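Local structure of N-(5'-phosphoribosyl)anthranilate isomerase (Pyrococcus furiosus, 4AAJ) at residues A[116-122]-A[145-151]; A[27-33]-A[53-57]. The protein catalyses the isomerisation of N-(5-phospho-beta-D-ribosyl)anthranilate to 1-(2-carboxyphenylamino)-1-deoxy-D-ribulose 5-phosphate, the third step from chorismate to tryptophan. All blocks are in the same frame, centred on the assembly; numbering follows the deposited sequence.

Contact 1 of 2, residues A[116-122]-A[145-151]; sequences VFVMKAF and YNADMVL
One face of the Tyr145 ring is taken by Lys120, whose CE stands 3.6 Å from the ring centroid in a CH-pi contact while NZ, 4.4 Å from it, adds a cation-pi interaction. The lysine chain runs extended from the backbone and bends only at its last torsion (chi4 85°), which keeps the ammonium over the ring; a water accepts from NZ and also hydrogen-bonds Tyr145 OH. Phe122 turns an edge toward Tyr145 in an offset edge-to-face pair, planes 75° apart, its CZ 3.9 Å from Tyr145 CD1. Over a face of Phe117 sits Asp148 CB, 3.6 Å from the ring centroid. Phe117 and Phe122 belong to strand 117-123, which pairs in parallel with its neighbour 149-153 in the TIM barrel; helix 131-144 joins the two in a beta-alpha-beta unit. Lys120 N donates to Met149 O, Lys120 O accepts from Leu151 N, and Leu151 O accepts from Phe122 N. Where the pairing begins, a side chain joins in: Val118 N gives Asp148 OD2 a nearly straight bond (2.8 Å, 169°) on the anti lone pair, and Lys111 forms a salt bridge to the same oxygen. On the face that carries Met119, Ala121, Met149 and Leu151, Met119 SD lies 3.6 Å from Met149 CG, the two side chains running alongside each other.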
ATOM      1  N   VAL A 116      12.895   6.151   7.398  1.00 32.08           N
ATOM      2  CA  VAL A 116      11.959   5.523   6.468  1.00 30.10           C
ATOM      3  C   VAL A 116      10.661   6.309   6.350  1.00 30.15           C
ATOM      4  O   VAL A 116      10.211   6.933   7.318  1.00 29.97           O
ATOM      5  CB  VAL A 116      11.633   4.053   6.833  1.00 30.37           C
ATOM      6  CG1 VAL A 116      12.838   3.152   6.586  1.00 32.78           C
ATOM      7  CG2 VAL A 116      11.135   3.919   8.270  1.00 30.05           C
ATOM      8  N   PHE A 117      10.098   6.310   5.148  1.00 26.86           N
ATOM      9  CA  PHE A 117       8.740   6.791   4.908  1.00 29.18           C
ATOM     10  C   PHE A 117       7.777   5.669   5.292  1.00 29.32           C
ATOM     11  O   PHE A 117       7.927   4.549   4.822  1.00 29.69           O
ATOM     12  CB  PHE A 117       8.594   7.125   3.428  1.00 29.23           C
ATOM     13  CG  PHE A 117       7.237   7.652   3.034  1.00 31.36           C
ATOM     14  CD1 PHE A 117       6.141   6.794   2.901  1.00 30.83           C
ATOM     15  CD2 PHE A 117       7.069   9.006   2.739  1.00 32.88           C
ATOM     16  CE1 PHE A 117       4.895   7.271   2.519  1.00 31.91           C
ATOM     17  CE2 PHE A 117       5.822   9.491   2.344  1.00 34.25           C
ATOM     18  CZ  PHE A 117       4.739   8.628   2.230  1.00 33.69           C
ATOM     19  N   VAL A 118       6.798   5.977   6.137  1.00 27.73           N
ATOM     20  CA  VAL A 118       5.897   4.953   6.667  1.00 27.71           C
ATOM     21  C   VAL A 118       4.471   5.080   6.161  1.00 27.96           C
ATOM     22  O   VAL A 118       3.789   6.094   6.404  1.00 27.02           O
ATOM     23  CB  VAL A 118       5.870   4.947   8.215  1.00 26.00           C
ATOM     24  CG1 VAL A 118       4.950   3.833   8.719  1.00 27.46           C
ATOM     25  CG2 VAL A 118       7.270   4.762   8.786  1.00 28.85           C
ATOM     26  N   MET A 119       4.003   4.037   5.478  1.00 26.61           N
ATOM     27  CA  MET A 119       2.597   3.958   5.145  1.00 27.00           C
ATOM     28  C   MET A 119       1.977   2.939   6.080  1.00 28.25           C
ATOM     29  O   MET A 119       2.490   1.825   6.220  1.00 27.05           O
ATOM     30  CB  MET A 119       2.377   3.569   3.689  1.00 27.44           C
ATOM     31  CG  MET A 119       0.897   3.471   3.329  1.00 28.19           C
ATOM     32  SD  MET A 119       0.541   3.782   1.592  1.00 30.82           S
ATOM     33  CE  MET A 119       1.528   2.474   0.868  1.00 31.79           C
ATOM     34  N   LYS A 120       0.915   3.336   6.770  1.00 27.49           N
ATOM     35  CA  LYS A 120       0.216   2.394   7.641  1.00 28.83           C
ATOM     36  C   LYS A 120      -1.146   2.044   7.068  1.00 28.09           C
ATOM     37  O   LYS A 120      -1.867   2.917   6.574  1.00 28.96           O
ATOM     38  CB  LYS A 120       0.090   2.891   9.099  1.00 31.14           C
ATOM     39  CG  LYS A 120      -0.747   1.914   9.934  1.00 32.79           C
ATOM     40  CD  LYS A 120      -0.649   2.066  11.437  1.00 34.99           C
ATOM     41  CE  LYS A 120      -1.837   1.363  12.089  1.00 36.48           C
ATOM     42  NZ  LYS A 120      -1.631  -0.097  12.299  1.00 37.30           N
ATOM     43  N   ALA A 121      -1.481   0.758   7.130  1.00 28.34           N
ATOM     44  CA  ALA A 121      -2.747   0.220   6.649  1.00 29.15           C
ATOM     45  C   ALA A 121      -3.809   0.197   7.733  1.00 33.73           C
ATOM     46  O   ALA A 121      -3.552  -0.241   8.860  1.00 34.41           O
ATOM     47  CB  ALA A 121      -2.545  -1.191   6.115  1.00 31.04           C
ATOM     48  N   PHE A 122      -5.001   0.666   7.381  1.00 33.80           N
ATOM     49  CA  PHE A 122      -6.146   0.638   8.281  1.00 36.37           C
ATOM     50  C   PHE A 122      -7.300  -0.069   7.574  1.00 36.98           C
ATOM     51  O   PHE A 122      -7.602   0.206   6.406  1.00 37.57           O
ATOM     52  CB  PHE A 122      -6.547   2.062   8.701  1.00 34.44           C
ATOM     53  CG  PHE A 122      -5.514   2.774   9.541  1.00 34.91           C
ATOM     54  CD1 PHE A 122      -4.484   3.502   8.939  1.00 35.18           C
ATOM     55  CD2 PHE A 122      -5.578   2.744  10.934  1.00 35.86           C
ATOM     56  CE1 PHE A 122      -3.540   4.174   9.707  1.00 35.18           C
ATOM     57  CE2 PHE A 122      -4.636   3.412  11.707  1.00 36.39           C
ATOM     58  CZ  PHE A 122      -3.610   4.128  11.091  1.00 36.15           C
ATOM     59  N   TYR A 145      -1.473   7.289  15.330  1.00 55.61           N
ATOM     60  CA  TYR A 145      -0.187   6.951  14.714  1.00 53.97           C
ATOM     61  C   TYR A 145       0.345   8.177  13.980  1.00 53.78           C
ATOM     62  O   TYR A 145      -0.414   9.084  13.658  1.00 56.85           O
ATOM     63  CB  TYR A 145      -0.349   5.765  13.759  1.00 50.18           C
ATOM     64  CG  TYR A 145      -0.887   4.513  14.426  1.00 49.42           C
ATOM     65  CD1 TYR A 145      -2.243   4.375  14.701  1.00 49.49           C
ATOM     66  CD2 TYR A 145      -0.037   3.475  14.796  1.00 47.63           C
ATOM     67  CE1 TYR A 145      -2.741   3.239  15.321  1.00 51.30           C
ATOM     68  CE2 TYR A 145      -0.527   2.334  15.412  1.00 46.45           C
ATOM     69  CZ  TYR A 145      -1.875   2.221  15.672  1.00 50.38           C
ATOM     70  OH  TYR A 145      -2.369   1.093  16.287  1.00 55.41           O
ATOM     71  N   ASN A 146       1.652   8.217  13.747  1.00 55.31           N
ATOM     72  CA  ASN A 146       2.273   9.334  13.042  1.00 52.55           C
ATOM     73  C   ASN A 146       2.763   8.883  11.662  1.00 50.78           C
ATOM     74  O   ASN A 146       3.919   9.106  11.285  1.00 53.45           O
ATOM     75  CB  ASN A 146       3.411   9.923  13.891  1.00 58.20           C
ATOM     76  CG  ASN A 146       4.093  11.106  13.230  1.00 58.05           C
ATOM     77  OD1 ASN A 146       3.434  12.011  12.718  1.00 60.94           O
ATOM     78  ND2 ASN A 146       5.425  11.101  13.235  1.00 59.50           N
ATOM     79  N   ALA A 147       1.868   8.244  10.910  1.00 47.52           N
ATOM     80  CA  ALA A 147       2.224   7.676   9.609  1.00 42.68           C
ATOM     81  C   ALA A 147       2.314   8.759   8.545  1.00 42.79           C
ATOM     82  O   ALA A 147       1.549   9.724   8.566  1.00 42.77           O
ATOM     83  CB  ALA A 147       1.233   6.592   9.203  1.00 42.32           C
ATOM     84  N   ASP A 148       3.264   8.599   7.623  1.00 37.75           N
ATOM     85  CA  ASP A 148       3.435   9.507   6.489  1.00 35.24           C
ATOM     86  C   ASP A 148       2.338   9.381   5.433  1.00 35.06           C
ATOM     87  O   ASP A 148       2.084  10.321   4.681  1.00 33.63           O
ATOM     88  CB  ASP A 148       4.797   9.281   5.839  1.00 38.10           C
ATOM     89  CG  ASP A 148       5.941   9.569   6.790  1.00 41.31           C
ATOM     90  OD1 ASP A 148       6.105  10.754   7.165  1.00 41.92           O
ATOM     91  OD2 ASP A 148       6.651   8.618   7.197  1.00 35.98           O
ATOM     92  N   MET A 149       1.720   8.208   5.348  1.00 32.75           N
ATOM     93  CA  MET A 149       0.610   7.989   4.415  1.00 31.07           C
ATOM     94  C   MET A 149      -0.316   6.947   5.002  1.00 31.37           C
ATOM     95  O   MET A 149       0.128   6.041   5.706  1.00 31.70           O
ATOM     96  CB  MET A 149       1.123   7.551   3.032  1.00 31.05           C
ATOM     97  CG  MET A 149       0.046   7.351   1.953  1.00 33.12           C
ATOM     98  SD  MET A 149      -1.093   8.747   1.713  1.00 37.38           S
ATOM     99  CE  MET A 149       0.056   9.976   1.088  1.00 37.10           C
ATOM    100  N   VAL A 150      -1.607   7.095   4.729  1.00 28.79           N
ATOM    101  CA  VAL A 150      -2.604   6.140   5.184  1.00 30.44           C
ATOM    102  C   VAL A 150      -3.039   5.267   4.011  1.00 28.03           C
ATOM    103  O   VAL A 150      -3.372   5.757   2.928  1.00 28.49           O
ATOM    104  CB  VAL A 150      -3.835   6.863   5.802  1.00 30.50           C
ATOM    105  CG1 VAL A 150      -5.033   5.935   5.888  1.00 32.07           C
ATOM    106  CG2 VAL A 150      -3.508   7.416   7.175  1.00 33.69           C
ATOM    107  N   LEU A 151      -3.052   3.964   4.231  1.00 26.93           N
ATOM    108  CA  LEU A 151      -3.596   3.046   3.256  1.00 26.43           C
ATOM    109  C   LEU A 151      -4.876   2.487   3.862  1.00 27.91           C
ATOM    110  O   LEU A 151      -4.878   2.098   5.029  1.00 29.89           O
ATOM    111  CB  LEU A 151      -2.597   1.923   2.945  1.00 28.29           C
ATOM    112  CG  LEU A 151      -3.075   0.741   2.092  1.00 30.71           C
ATOM    113  CD1 LEU A 151      -3.340   1.124   0.648  1.00 34.21           C
ATOM    114  CD2 LEU A 151      -2.042  -0.387   2.154  1.00 33.42           C
TER
HETATM  115  O   HOH W   1      -3.458  -0.834  14.248  1.00 48.70           O

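Contact 2 of 2, residues A[27-33]-A[53-57]. With SO4 (sulfate ion), chain D; SO4 (sulfate ion), chain C.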
ATOM      1  N   GLY A  27       3.035  -6.109  -4.255  1.00 31.05           N
ATOM      2  CA  GLY A  27       3.265  -7.553  -4.196  1.00 30.20           C
ATOM      3  C   GLY A  27       3.992  -8.129  -5.389  1.00 32.18           C
ATOM      4  O   GLY A  27       3.563  -9.140  -5.948  1.00 33.91           O
ATOM      5  N   ILE A  28       5.077  -7.481  -5.800  1.00 30.79           N
ATOM      6  CA  ILE A  28       5.937  -8.073  -6.842  1.00 29.93           C
ATOM      7  C   ILE A  28       6.963  -9.031  -6.234  1.00 31.50           C
ATOM      8  O   ILE A  28       7.389  -8.873  -5.072  1.00 30.67           O
ATOM      9  CB  ILE A  28       6.607  -7.002  -7.752  1.00 29.47           C
ATOM     10  CG1 ILE A  28       7.560  -6.115  -6.946  1.00 29.64           C
ATOM     11  CG2 ILE A  28       5.549  -6.205  -8.511  1.00 29.36           C
ATOM     12  CD1 ILE A  28       8.457  -5.238  -7.815  1.00 29.56           C
ATOM     13  N   LYS A  29       7.359 -10.041  -7.015  1.00 31.34           N
ATOM     14  CA  LYS A  29       8.210 -11.105  -6.510  1.00 33.40           C
ATOM     15  C   LYS A  29       9.523 -11.279  -7.275  1.00 33.82           C
ATOM     16  O   LYS A  29      10.371 -12.074  -6.870  1.00 35.41           O
ATOM     17  CB  LYS A  29       7.454 -12.434  -6.493  1.00 34.60           C
ATOM     18  CG  LYS A  29       6.195 -12.423  -5.637  1.00 37.59           C
ATOM     19  CD  LYS A  29       5.534 -13.795  -5.589  1.00 40.12           C
ATOM     20  CE  LYS A  29       6.284 -14.724  -4.648  1.00 41.43           C
ATOM     21  NZ  LYS A  29       5.465 -15.926  -4.331  1.00 47.33           N
ATOM     22  N   SER A  30       9.699 -10.524  -8.353  1.00 35.37           N
ATOM     23  CA  SER A  30      10.891 -10.680  -9.191  1.00 36.45           C
ATOM     24  C   SER A  30      11.344  -9.355  -9.771  1.00 37.20           C
ATOM     25  O   SER A  30      10.547  -8.423  -9.933  1.00 34.70           O
ATOM     26  CB  SER A  30      10.587 -11.640 -10.344  1.00 36.07           C
ATOM     27  OG  SER A  30       9.510 -11.149 -11.121  1.00 36.79           O
ATOM     28  N   LEU A  31      12.627  -9.292 -10.115  1.00 38.84           N
ATOM     29  CA  LEU A  31      13.157  -8.190 -10.919  1.00 39.29           C
ATOM     30  C   LEU A  31      12.414  -8.027 -12.250  1.00 39.70           C
ATOM     31  O   LEU A  31      12.257  -6.910 -12.744  1.00 40.11           O
ATOM     32  CB  LEU A  31      14.671  -8.348 -11.135  1.00 39.54           C
ATOM     33  CG  LEU A  31      15.537  -8.284  -9.867  1.00 38.32           C
ATOM     34  CD1 LEU A  31      16.906  -8.926 -10.084  1.00 43.63           C
ATOM     35  CD2 LEU A  31      15.690  -6.855  -9.376  1.00 38.20           C
ATOM     36  N   GLU A  32      11.932  -9.135 -12.815  1.00 42.59           N
ATOM     37  CA  GLU A  32      11.129  -9.092 -14.039  1.00 43.33           C
ATOM     38  C   GLU A  32       9.834  -8.296 -13.835  1.00 41.62           C
ATOM     39  O   GLU A  32       9.486  -7.431 -14.642  1.00 39.44           O
ATOM     40  CB  GLU A  32      10.829 -10.518 -14.538  1.00 48.43           C
ATOM     41  CG  GLU A  32      10.212 -10.595 -15.928  1.00 55.61           C
ATOM     42  CD  GLU A  32      11.188 -10.268 -17.056  1.00 60.12           C
ATOM     43  OE1 GLU A  32      12.353  -9.893 -16.783  1.00 61.51           O
ATOM     44  OE2 GLU A  32      10.780 -10.386 -18.233  1.00 63.30           O
ATOM     45  N   GLU A  33       9.142  -8.576 -12.734  1.00 39.59           N
ATOM     46  CA  GLU A  33       7.923  -7.847 -12.387  1.00 38.98           C
ATOM     47  C   GLU A  33       8.221  -6.383 -12.051  1.00 34.92           C
ATOM     48  O   GLU A  33       7.421  -5.511 -12.339  1.00 33.20           O
ATOM     49  CB  GLU A  33       7.211  -8.533 -11.223  1.00 40.66           C
ATOM     50  CG  GLU A  33       6.311  -9.684 -11.654  1.00 41.89           C
ATOM     51  CD  GLU A  33       5.645 -10.370 -10.477  1.00 42.48           C
ATOM     52  OE1 GLU A  33       6.353 -10.716  -9.514  1.00 43.29           O
ATOM     53  OE2 GLU A  33       4.413 -10.576 -10.517  1.00 46.17           O
ATOM     54  N   LYS A  53       0.955 -15.324  -0.015  1.00 34.62           N
ATOM     55  CA  LYS A  53       1.417 -15.973  -1.241  1.00 37.95           C
ATOM     56  C   LYS A  53       2.435 -15.118  -1.986  1.00 37.05           C
ATOM     57  O   LYS A  53       3.145 -15.618  -2.863  1.00 36.21           O
ATOM     58  CB  LYS A  53       0.231 -16.223  -2.176  1.00 41.27           C
ATOM     59  CG  LYS A  53      -0.674 -17.369  -1.747  1.00 47.27           C
ATOM     60  CD  LYS A  53      -1.985 -17.339  -2.517  1.00 50.05           C
ATOM     61  CE  LYS A  53      -2.878 -18.502  -2.120  1.00 52.96           C
ATOM     62  NZ  LYS A  53      -4.239 -18.355  -2.703  1.00 57.42           N
ATOM     63  N   ARG A  54       2.475 -13.825  -1.656  1.00 34.93           N
ATOM     64  CA  ARG A  54       3.411 -12.895  -2.290  1.00 34.46           C
ATOM     65  C   ARG A  54       4.732 -12.762  -1.556  1.00 32.27           C
ATOM     66  O   ARG A  54       5.609 -12.028  -2.023  1.00 32.65           O
ATOM     67  CB  ARG A  54       2.785 -11.500  -2.447  1.00 36.51           C
ATOM     68  CG  ARG A  54       1.483 -11.430  -3.236  1.00 41.21           C
ATOM     69  CD  ARG A  54       1.522 -12.199  -4.543  1.00 45.34           C
ATOM     70  NE  ARG A  54       2.418 -11.588  -5.526  1.00 49.52           N
ATOM     71  CZ  ARG A  54       2.646 -12.083  -6.739  1.00 50.56           C
ATOM     72  NH1 ARG A  54       2.045 -13.204  -7.125  1.00 52.57           N
ATOM     73  NH2 ARG A  54       3.474 -11.455  -7.567  1.00 50.56           N
ATOM     74  N   ARG A  55       4.885 -13.437  -0.412  1.00 29.66           N
ATOM     75  CA  ARG A  55       6.106 -13.333   0.396  1.00 29.94           C
ATOM     76  C   ARG A  55       7.348 -13.715  -0.402  1.00 29.04           C
ATOM     77  O   ARG A  55       7.314 -14.650  -1.220  1.00 30.12           O
ATOM     78  CB  ARG A  55       6.054 -14.189   1.665  1.00 29.66           C
ATOM     79  CG  ARG A  55       6.126 -15.691   1.404  1.00 33.39           C
ATOM     80  CD  ARG A  55       6.030 -16.487   2.695  1.00 32.55           C
ATOM     81  NE  ARG A  55       7.051 -16.100   3.664  1.00 35.21           N
ATOM     82  CZ  ARG A  55       6.856 -16.090   4.980  1.00 35.07           C
ATOM     83  NH1 ARG A  55       5.669 -16.442   5.472  1.00 36.59           N
ATOM     84  NH2 ARG A  55       7.836 -15.730   5.799  1.00 33.06           N
ATOM     85  N   ILE A  56       8.407 -12.951  -0.178  1.00 27.61           N
ATOM     86  CA  ILE A  56       9.736 -13.231  -0.753  1.00 28.12           C
ATOM     87  C   ILE A  56      10.836 -13.202   0.315  1.00 27.40           C
ATOM     88  O   ILE A  56      10.695 -12.568   1.375  1.00 27.54           O
ATOM     89  CB  ILE A  56      10.066 -12.289  -1.941  1.00 27.30           C
ATOM     90  CG1 ILE A  56      10.249 -10.831  -1.457  1.00 26.59           C
ATOM     91  CG2 ILE A  56       9.017 -12.397  -3.041  1.00 26.96           C
ATOM     92  CD1 ILE A  56      10.691  -9.876  -2.553  1.00 27.05           C
ATOM     93  N   PRO A  57      11.961 -13.918   0.070  1.00 26.99           N
ATOM     94  CA  PRO A  57      13.093 -13.893   0.970  1.00 28.39           C
ATOM     95  C   PRO A  57      13.747 -12.503   0.988  1.00 26.65           C
ATOM     96  O   PRO A  57      13.557 -11.734   0.036  1.00 28.52           O
ATOM     97  CB  PRO A  57      14.069 -14.925   0.358  1.00 28.47           C
ATOM     98  CG  PRO A  57      13.286 -15.694  -0.642  1.00 29.45           C
ATOM     99  CD  PRO A  57      12.151 -14.826  -1.079  1.00 29.32           C
TER
HETATM  100  S   SO4 D1209      14.081 -12.370 -11.596  0.50 44.03           S
HETATM  101  O1  SO4 D1209      14.351 -11.780 -10.262  0.50 41.68           O
HETATM  102  O2  SO4 D1209      15.355 -12.421 -12.344  0.50 42.24           O
HETATM  103  O3  SO4 D1209      13.120 -11.571 -12.379  0.50 41.96           O
HETATM  104  O4  SO4 D1209      13.538 -13.735 -11.401  0.50 42.93           O
HETATM  105  S   SO4 C1208      -2.010 -13.259  -0.419  1.00 75.40           S
HETATM  106  O1  SO4 C1208      -1.747 -12.225   0.608  1.00 75.33           O
HETATM  107  O2  SO4 C1208      -1.194 -12.966  -1.621  1.00 77.46           O
HETATM  108  O3  SO4 C1208      -3.443 -13.244  -0.790  1.00 75.70           O
HETATM  109  O4  SO4 C1208      -1.652 -14.592   0.125  1.00 69.38           O
HETATM  110  O   HOH W   2       5.809  -9.380  -2.891  1.00 29.75           O
HETATM  111  O   HOH W   3       5.845 -16.843  -2.068  1.00 46.79           O
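Gly27 O is gripped side-on by Arg54, whose NE (2.7 Å) and NH2 (2.8 Å) both donate to it, the oxygen lying close to the guanidinium plane; Lys211 NZ is a further donor. In this TIM barrel the grip ties the loop after strand 22-25 to the loop after strand 43-47, two successive beta-to-alpha connections. Bends at chi2 and chi3 fold the arginine back so that its edge reaches the glycine carbonyl. The same NH2 makes a salt bridge to Glu33 OE2 at 3.2 Å, its hydrogen bond weak, with the carboxylate turned 64° from the guanidinium plane, and NH1 reaches Gly209 O. Glu33 is itself held in place: OE1 accepts from Lys29 N, and its backbone N donates to Ser30 OG, the N-cap of helix 31-38. The first-turn amides Leu31 N and Glu32 N of this helix bind a sulfate ion, and a second sulfate accepts from Lys53 N; both probably come from the crystallisation liquor. The Lys29 side chain crosses that of Arg54 at about a right angle, CD 3.5 Å from Arg54 CZ over a face of the guanidinium. The lysine bends there, at chi3 (77°), and carries NZ on to Lys53 O at 2.8 Å, in the carbonyl plane.

In the fold
Contacts 1 and 2 lie on opposite sides of the chain's centre, about 22 Å apart between centres, and do not touch. Contact 1 is mostly buried and joins neighbouring strands of the barrel wall, so regular backbone pairing sets its order and apolar and aromatic side chains, with one lysine and one aspartate, pack around it. Contact 2, farther from the centre and only partly buried, joins loops with no strand pairing between them; there charged side chains reach main-chain carbonyls, and two waters add bridges between the segments. The two share no strand, helix or loop: contact 1 belongs to strands 117-123 and 149-153, contact 2 to the connections that lead into helices 31-38 and 58-67.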